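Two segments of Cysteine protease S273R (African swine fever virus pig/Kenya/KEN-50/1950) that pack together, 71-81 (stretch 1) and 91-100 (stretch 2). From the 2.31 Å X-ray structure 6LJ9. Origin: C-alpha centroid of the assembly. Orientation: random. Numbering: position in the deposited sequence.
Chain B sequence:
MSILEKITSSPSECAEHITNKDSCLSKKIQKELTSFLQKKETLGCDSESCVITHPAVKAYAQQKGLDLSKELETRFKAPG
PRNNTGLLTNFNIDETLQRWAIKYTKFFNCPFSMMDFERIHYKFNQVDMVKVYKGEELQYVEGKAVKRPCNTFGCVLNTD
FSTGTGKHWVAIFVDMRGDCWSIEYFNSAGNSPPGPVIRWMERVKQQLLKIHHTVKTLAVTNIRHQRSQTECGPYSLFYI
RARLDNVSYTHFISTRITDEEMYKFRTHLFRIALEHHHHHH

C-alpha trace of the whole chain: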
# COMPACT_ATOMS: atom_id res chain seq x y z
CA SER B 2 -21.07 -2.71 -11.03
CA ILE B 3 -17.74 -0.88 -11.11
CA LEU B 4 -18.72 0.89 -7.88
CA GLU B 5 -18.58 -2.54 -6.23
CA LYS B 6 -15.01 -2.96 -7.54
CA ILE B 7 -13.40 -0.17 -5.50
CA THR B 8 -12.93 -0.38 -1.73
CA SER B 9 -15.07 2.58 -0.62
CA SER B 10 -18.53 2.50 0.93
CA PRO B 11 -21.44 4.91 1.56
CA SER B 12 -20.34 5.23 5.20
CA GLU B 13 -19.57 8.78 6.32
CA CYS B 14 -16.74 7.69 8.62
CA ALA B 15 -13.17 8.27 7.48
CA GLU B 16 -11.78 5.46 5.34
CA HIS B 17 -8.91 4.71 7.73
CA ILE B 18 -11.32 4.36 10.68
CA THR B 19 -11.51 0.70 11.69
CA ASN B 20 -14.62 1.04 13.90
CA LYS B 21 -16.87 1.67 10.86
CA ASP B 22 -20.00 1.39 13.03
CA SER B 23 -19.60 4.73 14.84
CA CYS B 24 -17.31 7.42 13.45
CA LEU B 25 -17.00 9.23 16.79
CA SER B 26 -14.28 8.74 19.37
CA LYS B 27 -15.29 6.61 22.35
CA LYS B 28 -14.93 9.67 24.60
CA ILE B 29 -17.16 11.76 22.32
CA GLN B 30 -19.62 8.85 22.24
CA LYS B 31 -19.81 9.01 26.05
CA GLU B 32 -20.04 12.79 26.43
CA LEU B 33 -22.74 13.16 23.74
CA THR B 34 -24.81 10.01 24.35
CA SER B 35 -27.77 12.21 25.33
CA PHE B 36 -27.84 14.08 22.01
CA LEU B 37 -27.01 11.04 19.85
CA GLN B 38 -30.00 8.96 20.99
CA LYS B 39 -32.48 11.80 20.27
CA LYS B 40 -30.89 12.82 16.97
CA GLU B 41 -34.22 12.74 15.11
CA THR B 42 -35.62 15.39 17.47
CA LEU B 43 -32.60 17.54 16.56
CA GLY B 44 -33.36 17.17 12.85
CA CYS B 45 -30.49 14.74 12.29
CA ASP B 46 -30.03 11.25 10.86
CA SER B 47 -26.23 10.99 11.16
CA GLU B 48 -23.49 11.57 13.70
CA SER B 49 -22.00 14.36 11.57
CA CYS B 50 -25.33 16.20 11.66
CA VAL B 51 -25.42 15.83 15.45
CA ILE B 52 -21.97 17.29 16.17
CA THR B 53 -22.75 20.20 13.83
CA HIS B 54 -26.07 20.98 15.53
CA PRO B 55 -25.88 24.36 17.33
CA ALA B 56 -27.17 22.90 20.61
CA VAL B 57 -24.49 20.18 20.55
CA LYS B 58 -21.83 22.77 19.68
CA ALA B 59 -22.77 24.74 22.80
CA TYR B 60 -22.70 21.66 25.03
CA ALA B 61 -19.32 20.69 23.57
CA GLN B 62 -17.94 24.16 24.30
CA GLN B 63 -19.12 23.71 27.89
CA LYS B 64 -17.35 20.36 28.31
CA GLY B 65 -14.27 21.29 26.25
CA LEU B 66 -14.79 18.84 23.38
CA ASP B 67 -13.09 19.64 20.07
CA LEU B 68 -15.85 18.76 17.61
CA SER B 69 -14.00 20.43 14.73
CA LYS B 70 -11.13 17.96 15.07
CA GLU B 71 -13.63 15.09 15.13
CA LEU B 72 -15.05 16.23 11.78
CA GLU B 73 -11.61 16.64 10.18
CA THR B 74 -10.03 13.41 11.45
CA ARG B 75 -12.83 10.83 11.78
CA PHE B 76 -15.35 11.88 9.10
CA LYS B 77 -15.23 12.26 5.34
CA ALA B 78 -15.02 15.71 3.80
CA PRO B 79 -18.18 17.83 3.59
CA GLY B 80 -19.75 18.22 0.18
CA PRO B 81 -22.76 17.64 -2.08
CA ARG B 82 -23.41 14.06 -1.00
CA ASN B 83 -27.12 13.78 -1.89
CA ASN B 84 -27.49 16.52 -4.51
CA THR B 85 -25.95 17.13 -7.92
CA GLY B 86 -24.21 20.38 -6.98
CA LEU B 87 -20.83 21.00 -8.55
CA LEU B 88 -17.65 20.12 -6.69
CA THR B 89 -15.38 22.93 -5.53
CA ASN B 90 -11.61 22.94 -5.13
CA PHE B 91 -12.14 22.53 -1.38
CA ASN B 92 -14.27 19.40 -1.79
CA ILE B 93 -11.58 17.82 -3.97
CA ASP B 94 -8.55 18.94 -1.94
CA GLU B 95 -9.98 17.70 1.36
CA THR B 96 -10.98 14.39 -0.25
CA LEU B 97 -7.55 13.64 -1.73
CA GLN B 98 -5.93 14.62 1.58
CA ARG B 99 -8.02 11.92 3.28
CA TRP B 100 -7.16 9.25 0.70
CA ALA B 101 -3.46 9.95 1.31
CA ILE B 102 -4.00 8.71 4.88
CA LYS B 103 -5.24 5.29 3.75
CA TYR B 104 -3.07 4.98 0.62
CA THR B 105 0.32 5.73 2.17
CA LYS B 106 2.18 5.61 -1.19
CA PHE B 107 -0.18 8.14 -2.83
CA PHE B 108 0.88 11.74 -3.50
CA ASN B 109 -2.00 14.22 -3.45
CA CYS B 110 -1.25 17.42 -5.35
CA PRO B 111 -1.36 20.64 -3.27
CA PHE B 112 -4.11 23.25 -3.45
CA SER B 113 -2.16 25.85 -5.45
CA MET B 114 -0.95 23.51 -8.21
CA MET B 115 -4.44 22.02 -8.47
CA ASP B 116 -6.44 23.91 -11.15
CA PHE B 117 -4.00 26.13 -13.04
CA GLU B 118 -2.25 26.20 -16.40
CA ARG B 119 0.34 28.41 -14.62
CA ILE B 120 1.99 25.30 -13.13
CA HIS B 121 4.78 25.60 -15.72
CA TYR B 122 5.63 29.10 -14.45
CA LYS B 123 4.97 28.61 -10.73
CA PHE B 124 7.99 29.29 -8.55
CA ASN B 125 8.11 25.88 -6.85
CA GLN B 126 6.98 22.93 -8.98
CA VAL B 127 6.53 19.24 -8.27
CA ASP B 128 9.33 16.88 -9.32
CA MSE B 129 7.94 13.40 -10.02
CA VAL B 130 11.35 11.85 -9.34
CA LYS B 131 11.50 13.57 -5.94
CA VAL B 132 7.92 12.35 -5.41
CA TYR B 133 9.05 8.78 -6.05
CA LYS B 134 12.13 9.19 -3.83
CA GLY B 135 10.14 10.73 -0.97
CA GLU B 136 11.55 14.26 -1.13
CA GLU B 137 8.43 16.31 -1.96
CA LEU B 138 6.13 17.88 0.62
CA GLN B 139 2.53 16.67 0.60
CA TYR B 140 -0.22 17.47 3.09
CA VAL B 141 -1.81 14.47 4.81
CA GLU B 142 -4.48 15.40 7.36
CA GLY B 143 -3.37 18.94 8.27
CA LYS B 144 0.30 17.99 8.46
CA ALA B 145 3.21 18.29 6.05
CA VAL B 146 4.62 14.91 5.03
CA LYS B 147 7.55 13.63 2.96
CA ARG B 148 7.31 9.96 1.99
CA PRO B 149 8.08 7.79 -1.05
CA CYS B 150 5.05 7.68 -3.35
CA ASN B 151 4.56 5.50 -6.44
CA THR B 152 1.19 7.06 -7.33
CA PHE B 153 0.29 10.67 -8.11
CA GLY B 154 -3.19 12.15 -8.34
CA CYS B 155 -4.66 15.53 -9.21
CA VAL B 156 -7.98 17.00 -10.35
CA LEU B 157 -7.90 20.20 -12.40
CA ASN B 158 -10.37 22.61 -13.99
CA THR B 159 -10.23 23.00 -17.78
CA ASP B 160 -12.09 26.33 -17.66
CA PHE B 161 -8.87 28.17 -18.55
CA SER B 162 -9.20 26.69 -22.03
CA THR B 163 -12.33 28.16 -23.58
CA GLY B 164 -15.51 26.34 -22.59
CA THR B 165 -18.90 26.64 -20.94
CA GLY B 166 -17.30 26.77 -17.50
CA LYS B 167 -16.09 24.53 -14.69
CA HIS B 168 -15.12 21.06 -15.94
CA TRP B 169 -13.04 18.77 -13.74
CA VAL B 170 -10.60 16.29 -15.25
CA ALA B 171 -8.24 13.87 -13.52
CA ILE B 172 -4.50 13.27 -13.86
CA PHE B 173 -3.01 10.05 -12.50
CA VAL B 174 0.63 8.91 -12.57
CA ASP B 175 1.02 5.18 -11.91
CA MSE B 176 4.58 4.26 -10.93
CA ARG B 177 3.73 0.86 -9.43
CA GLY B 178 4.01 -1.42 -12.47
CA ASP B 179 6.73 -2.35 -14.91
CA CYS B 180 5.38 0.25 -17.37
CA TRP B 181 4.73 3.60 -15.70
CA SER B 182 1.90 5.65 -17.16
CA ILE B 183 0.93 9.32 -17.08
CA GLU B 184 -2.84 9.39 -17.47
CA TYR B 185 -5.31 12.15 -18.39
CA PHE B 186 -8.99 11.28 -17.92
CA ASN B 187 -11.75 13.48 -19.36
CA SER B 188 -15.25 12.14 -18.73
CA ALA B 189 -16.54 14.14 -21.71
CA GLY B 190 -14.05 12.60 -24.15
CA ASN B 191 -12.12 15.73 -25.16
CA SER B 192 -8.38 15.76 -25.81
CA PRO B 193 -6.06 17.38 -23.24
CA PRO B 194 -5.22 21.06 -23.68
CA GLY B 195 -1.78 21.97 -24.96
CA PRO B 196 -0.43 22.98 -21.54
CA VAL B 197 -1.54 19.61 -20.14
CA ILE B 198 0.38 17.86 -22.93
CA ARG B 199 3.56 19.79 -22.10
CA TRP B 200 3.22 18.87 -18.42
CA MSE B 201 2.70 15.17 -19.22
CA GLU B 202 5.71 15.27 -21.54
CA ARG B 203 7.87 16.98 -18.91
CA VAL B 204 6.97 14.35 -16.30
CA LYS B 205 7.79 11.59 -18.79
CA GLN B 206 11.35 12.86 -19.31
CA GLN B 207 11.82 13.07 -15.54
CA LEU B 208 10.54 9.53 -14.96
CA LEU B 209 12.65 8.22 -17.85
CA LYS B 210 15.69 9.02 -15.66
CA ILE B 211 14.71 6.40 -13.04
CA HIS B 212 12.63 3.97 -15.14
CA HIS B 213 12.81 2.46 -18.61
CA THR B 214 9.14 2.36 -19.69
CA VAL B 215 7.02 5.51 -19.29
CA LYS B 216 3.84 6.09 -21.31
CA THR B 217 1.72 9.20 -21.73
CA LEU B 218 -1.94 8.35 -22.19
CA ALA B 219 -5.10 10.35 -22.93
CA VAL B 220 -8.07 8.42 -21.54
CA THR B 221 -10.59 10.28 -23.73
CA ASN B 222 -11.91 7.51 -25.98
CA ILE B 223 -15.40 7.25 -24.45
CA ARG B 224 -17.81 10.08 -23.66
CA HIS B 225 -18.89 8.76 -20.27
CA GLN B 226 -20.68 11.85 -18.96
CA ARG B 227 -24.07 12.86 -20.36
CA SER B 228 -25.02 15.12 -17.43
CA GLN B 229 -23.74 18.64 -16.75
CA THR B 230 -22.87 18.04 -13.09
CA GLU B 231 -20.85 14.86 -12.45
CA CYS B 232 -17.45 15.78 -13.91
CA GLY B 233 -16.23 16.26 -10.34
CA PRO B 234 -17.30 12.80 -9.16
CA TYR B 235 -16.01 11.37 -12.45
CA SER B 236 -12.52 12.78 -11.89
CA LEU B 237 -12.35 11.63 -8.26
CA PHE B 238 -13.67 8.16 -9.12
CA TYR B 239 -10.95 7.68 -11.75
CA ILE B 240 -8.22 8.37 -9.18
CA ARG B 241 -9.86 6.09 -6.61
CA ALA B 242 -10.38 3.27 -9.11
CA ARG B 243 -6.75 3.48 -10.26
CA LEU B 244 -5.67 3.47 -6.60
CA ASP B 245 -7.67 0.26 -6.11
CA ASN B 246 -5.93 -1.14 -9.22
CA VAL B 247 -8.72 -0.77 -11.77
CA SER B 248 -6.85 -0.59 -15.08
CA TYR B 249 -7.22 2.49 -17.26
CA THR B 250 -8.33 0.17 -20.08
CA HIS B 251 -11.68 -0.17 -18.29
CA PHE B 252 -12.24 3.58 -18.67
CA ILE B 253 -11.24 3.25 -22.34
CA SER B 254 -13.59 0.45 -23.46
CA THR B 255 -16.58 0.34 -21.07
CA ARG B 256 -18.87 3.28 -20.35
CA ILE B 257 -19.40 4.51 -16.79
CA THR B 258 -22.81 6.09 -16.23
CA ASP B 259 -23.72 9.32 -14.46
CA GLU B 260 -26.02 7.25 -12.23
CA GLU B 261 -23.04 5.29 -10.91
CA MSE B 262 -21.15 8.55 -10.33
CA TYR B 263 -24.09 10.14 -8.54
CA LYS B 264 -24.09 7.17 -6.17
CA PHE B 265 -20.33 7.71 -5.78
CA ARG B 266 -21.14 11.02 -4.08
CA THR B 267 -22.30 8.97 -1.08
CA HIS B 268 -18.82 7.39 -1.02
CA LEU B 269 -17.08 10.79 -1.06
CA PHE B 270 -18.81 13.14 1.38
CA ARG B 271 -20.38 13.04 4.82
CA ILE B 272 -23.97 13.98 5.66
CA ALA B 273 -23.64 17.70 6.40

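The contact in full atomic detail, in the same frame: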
# COMPACT_ATOMS: atom_id res chain seq x y z
N GLU B 71 -12.93 16.34 15.40
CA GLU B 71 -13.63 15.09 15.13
C GLU B 71 -14.12 15.04 13.69
O GLU B 71 -14.06 13.98 13.04
CB GLU B 71 -14.81 14.93 16.10
CG GLU B 71 -15.31 13.50 16.25
CD GLU B 71 -14.58 12.74 17.34
OE1 GLU B 71 -13.57 13.25 17.85
OE2 GLU B 71 -15.03 11.63 17.70
N LEU B 72 -14.58 16.17 13.16
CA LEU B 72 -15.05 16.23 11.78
C LEU B 72 -13.90 16.11 10.79
O LEU B 72 -14.07 15.53 9.71
CB LEU B 72 -15.82 17.52 11.54
CG LEU B 72 -17.23 17.62 12.11
CD1 LEU B 72 -17.71 19.07 12.08
CD2 LEU B 72 -18.18 16.74 11.32
N GLU B 73 -12.72 16.65 11.13
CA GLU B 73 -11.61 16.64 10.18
C GLU B 73 -10.84 15.33 10.19
O GLU B 73 -10.21 14.99 9.19
CB GLU B 73 -10.65 17.80 10.48
CG GLU B 73 -11.27 19.18 10.36
CD GLU B 73 -10.23 20.29 10.35
OE1 GLU B 73 -9.93 20.80 9.25
OE2 GLU B 73 -9.71 20.63 11.43
N THR B 74 -10.87 14.59 11.30
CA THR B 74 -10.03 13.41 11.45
C THR B 74 -10.78 12.09 11.40
O THR B 74 -10.17 11.07 11.05
CB THR B 74 -9.25 13.47 12.77
OG1 THR B 74 -10.17 13.52 13.87
CG2 THR B 74 -8.35 14.70 12.81
N ARG B 75 -12.07 12.07 11.72
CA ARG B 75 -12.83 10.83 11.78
C ARG B 75 -14.02 10.79 10.84
O ARG B 75 -14.74 9.79 10.82
CB ARG B 75 -13.29 10.56 13.21
CG ARG B 75 -12.16 10.38 14.21
CD ARG B 75 -12.67 9.91 15.56
NE ARG B 75 -13.31 8.60 15.48
CZ ARG B 75 -12.69 7.45 15.71
NH1 ARG B 75 -11.41 7.44 16.03
NH2 ARG B 75 -13.35 6.31 15.61
N PHE B 76 -14.26 11.85 10.07
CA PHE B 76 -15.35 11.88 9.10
C PHE B 76 -14.79 12.20 7.72
O PHE B 76 -13.69 12.73 7.57
CB PHE B 76 -16.42 12.91 9.48
CG PHE B 76 -17.26 12.51 10.65
CD1 PHE B 76 -16.83 12.74 11.95
CD2 PHE B 76 -18.50 11.91 10.46
CE1 PHE B 76 -17.61 12.38 13.03
CE2 PHE B 76 -19.28 11.54 11.53
CZ PHE B 76 -18.84 11.78 12.82
N LYS B 77 -15.58 11.87 6.70
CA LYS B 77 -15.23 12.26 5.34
C LYS B 77 -15.46 13.76 5.16
O LYS B 77 -16.08 14.43 5.98
CB LYS B 77 -16.04 11.46 4.33
CG LYS B 77 -15.66 9.98 4.27
CD LYS B 77 -16.53 9.22 3.29
CE LYS B 77 -16.07 7.78 3.14
NZ LYS B 77 -17.00 6.97 2.30
N ALA B 78 -14.93 14.29 4.06
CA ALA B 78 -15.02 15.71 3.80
C ALA B 78 -16.47 16.12 3.55
O ALA B 78 -17.26 15.34 3.03
CB ALA B 78 -14.15 16.09 2.60
N PRO B 79 -16.84 17.35 3.91
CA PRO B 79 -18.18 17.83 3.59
C PRO B 79 -18.30 18.17 2.12
O PRO B 79 -17.34 18.61 1.47
CB PRO B 79 -18.33 19.08 4.46
CG PRO B 79 -16.92 19.58 4.61
CD PRO B 79 -16.06 18.34 4.68
N GLY B 80 -19.50 17.95 1.57
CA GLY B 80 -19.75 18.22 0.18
C GLY B 80 -21.12 17.76 -0.28
O GLY B 80 -21.89 17.15 0.47
N PRO B 81 -21.45 18.05 -1.54
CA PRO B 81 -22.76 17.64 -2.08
C PRO B 81 -22.90 16.13 -2.16
O PRO B 81 -22.66 15.53 -3.22
CB PRO B 81 -22.78 18.29 -3.47
CG PRO B 81 -21.34 18.47 -3.83
CD PRO B 81 -20.63 18.76 -2.54
N PHE B 91 -12.25 22.96 -2.77
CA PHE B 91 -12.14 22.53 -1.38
C PHE B 91 -12.65 21.11 -1.19
O PHE B 91 -12.07 20.33 -0.43
CB PHE B 91 -12.89 23.50 -0.46
CG PHE B 91 -12.42 24.92 -0.56
CD1 PHE B 91 -11.20 25.30 -0.01
CD2 PHE B 91 -13.19 25.87 -1.20
CE1 PHE B 91 -10.77 26.61 -0.10
CE2 PHE B 91 -12.76 27.19 -1.29
CZ PHE B 91 -11.55 27.55 -0.74
N ASN B 92 -13.74 20.76 -1.88
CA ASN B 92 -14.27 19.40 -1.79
C ASN B 92 -13.26 18.39 -2.31
O ASN B 92 -13.13 17.28 -1.77
CB ASN B 92 -15.58 19.28 -2.56
CG ASN B 92 -16.58 20.36 -2.18
OD1 ASN B 92 -17.02 21.14 -3.03
ND2 ASN B 92 -16.94 20.41 -0.90
N ILE B 93 -12.53 18.75 -3.36
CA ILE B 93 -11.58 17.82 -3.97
C ILE B 93 -10.28 17.76 -3.17
O ILE B 93 -9.71 16.69 -2.98
CB ILE B 93 -11.33 18.22 -5.44
CG1 ILE B 93 -12.63 18.14 -6.23
CG2 ILE B 93 -10.26 17.35 -6.06
CD1 ILE B 93 -12.54 18.71 -7.63
N ASP B 94 -9.80 18.91 -2.70
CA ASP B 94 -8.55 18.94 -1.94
C ASP B 94 -8.68 18.15 -0.65
O ASP B 94 -7.82 17.34 -0.30
CB ASP B 94 -8.14 20.38 -1.66
CG ASP B 94 -6.72 20.49 -1.14
OD1 ASP B 94 -5.80 20.03 -1.84
OD2 ASP B 94 -6.53 21.05 -0.04
N GLU B 95 -9.78 18.38 0.09
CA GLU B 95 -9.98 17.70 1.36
C GLU B 95 -10.29 16.22 1.18
O GLU B 95 -10.11 15.44 2.13
CB GLU B 95 -11.10 18.39 2.13
CG GLU B 95 -10.78 19.84 2.47
CD GLU B 95 -12.00 20.62 2.91
OE1 GLU B 95 -13.06 20.00 3.15
OE2 GLU B 95 -11.91 21.86 3.02
N THR B 96 -10.76 15.81 0.00
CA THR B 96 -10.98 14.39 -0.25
C THR B 96 -9.67 13.67 -0.55
O THR B 96 -9.41 12.59 0.00
CB THR B 96 -11.97 14.21 -1.41
OG1 THR B 96 -13.26 14.69 -1.03
CG2 THR B 96 -12.08 12.74 -1.80
N LEU B 97 -8.83 14.26 -1.40
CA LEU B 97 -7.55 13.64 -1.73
C LEU B 97 -6.61 13.63 -0.54
O LEU B 97 -5.77 12.73 -0.41
CB LEU B 97 -6.91 14.36 -2.92
CG LEU B 97 -7.69 14.31 -4.23
CD1 LEU B 97 -6.90 14.98 -5.34
CD2 LEU B 97 -8.03 12.87 -4.60
N GLN B 98 -6.72 14.63 0.35
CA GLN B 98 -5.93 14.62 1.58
C GLN B 98 -6.32 13.46 2.48
O GLN B 98 -5.47 12.93 3.21
CB GLN B 98 -6.09 15.95 2.32
CG GLN B 98 -5.33 17.10 1.69
CD GLN B 98 -5.63 18.43 2.37
OE1 GLN B 98 -6.76 18.69 2.77
NE2 GLN B 98 -4.60 19.26 2.51
N ARG B 99 -7.60 13.05 2.46
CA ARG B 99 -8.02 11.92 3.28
C ARG B 99 -7.59 10.59 2.68
O ARG B 99 -7.26 9.65 3.41
CB ARG B 99 -9.54 11.95 3.48
CG ARG B 99 -10.01 12.94 4.53
CD ARG B 99 -11.52 13.10 4.52
NE ARG B 99 -11.99 13.86 5.68
CZ ARG B 99 -11.96 15.18 5.77
NH1 ARG B 99 -11.47 15.91 4.77
NH2 ARG B 99 -12.41 15.78 6.86
N TRP B 100 -7.60 10.49 1.34
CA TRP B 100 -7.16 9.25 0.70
C TRP B 100 -5.67 9.02 0.90
O TRP B 100 -5.22 7.87 0.93
CB TRP B 100 -7.50 9.29 -0.79
CG TRP B 100 -8.96 9.23 -1.08
CD1 TRP B 100 -9.97 9.02 -0.18
CD2 TRP B 100 -9.59 9.36 -2.36
NE1 TRP B 100 -11.19 9.02 -0.83
CE2 TRP B 100 -10.98 9.23 -2.16
CE3 TRP B 100 -9.11 9.58 -3.66
CZ2 TRP B 100 -11.89 9.31 -3.21
CZ3 TRP B 100 -10.02 9.66 -4.70
CH2 TRP B 100 -11.40 9.53 -4.47
O HOH W 1 -14.03 13.03 1.41

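What anchors the first stretch to the helix of the second? Arg99 does most of this work and has the largest area covered, 105 Å². Its CA-to-CB bond points toward stretch 1, and chi1 m followed by chi2 and chi3 both t extends the chain until its guanidinium reaches the backbone carbonyls there. Arg99 NE donates to Phe76 O at 2.8 Å, the shortest hydrogen bond between the stretches, and the straightest at 155°; its NH2 adds weak bonds to Leu72 O at 3.3 Å and to Phe76 O at 3.4 Å. Both oxygens lie at the guanidinium edge, near its plane, where the N-H groups point.

What holds the guanidinium in that pose? Chi4, at 81°, turns the group out of line with the extended chain, and Arg99 NH1 donates back to its own helix, to Glu95 O at 3.0 Å. Lys77 C and Ala78 N lie over one face, so the peptide joining these residues packs against the flat group.

Why does a small residue suit position 78? Ala78 CB points toward the helix and sits 3.5 Å from Arg99 NH1, 3.8 Å from Glu95 CB and 4.0 Å from Thr96 OG1. A methyl fits among these three neighbours and is buried there. Beside it, a water accepts from Ala78 N at 3.1 Å and donates to Thr96 OG1 at 3.0 Å. Thr96, with chi1 m, also donates from OG1 to Asn92 O at 2.7 Å, so its hydroxyl serves both the helix and the bridge.

How is the far end of the contact fastened? Asn92 starts sideways, but chi1 m brings its amide nearer, and ND2 donates to Pro79 O at 3.0 Å. Proline has no amide hydrogen to donate, but its carbonyl remains free to accept. Gly80 passes closely, with its CA 3.7 Å from Asn92 ND2.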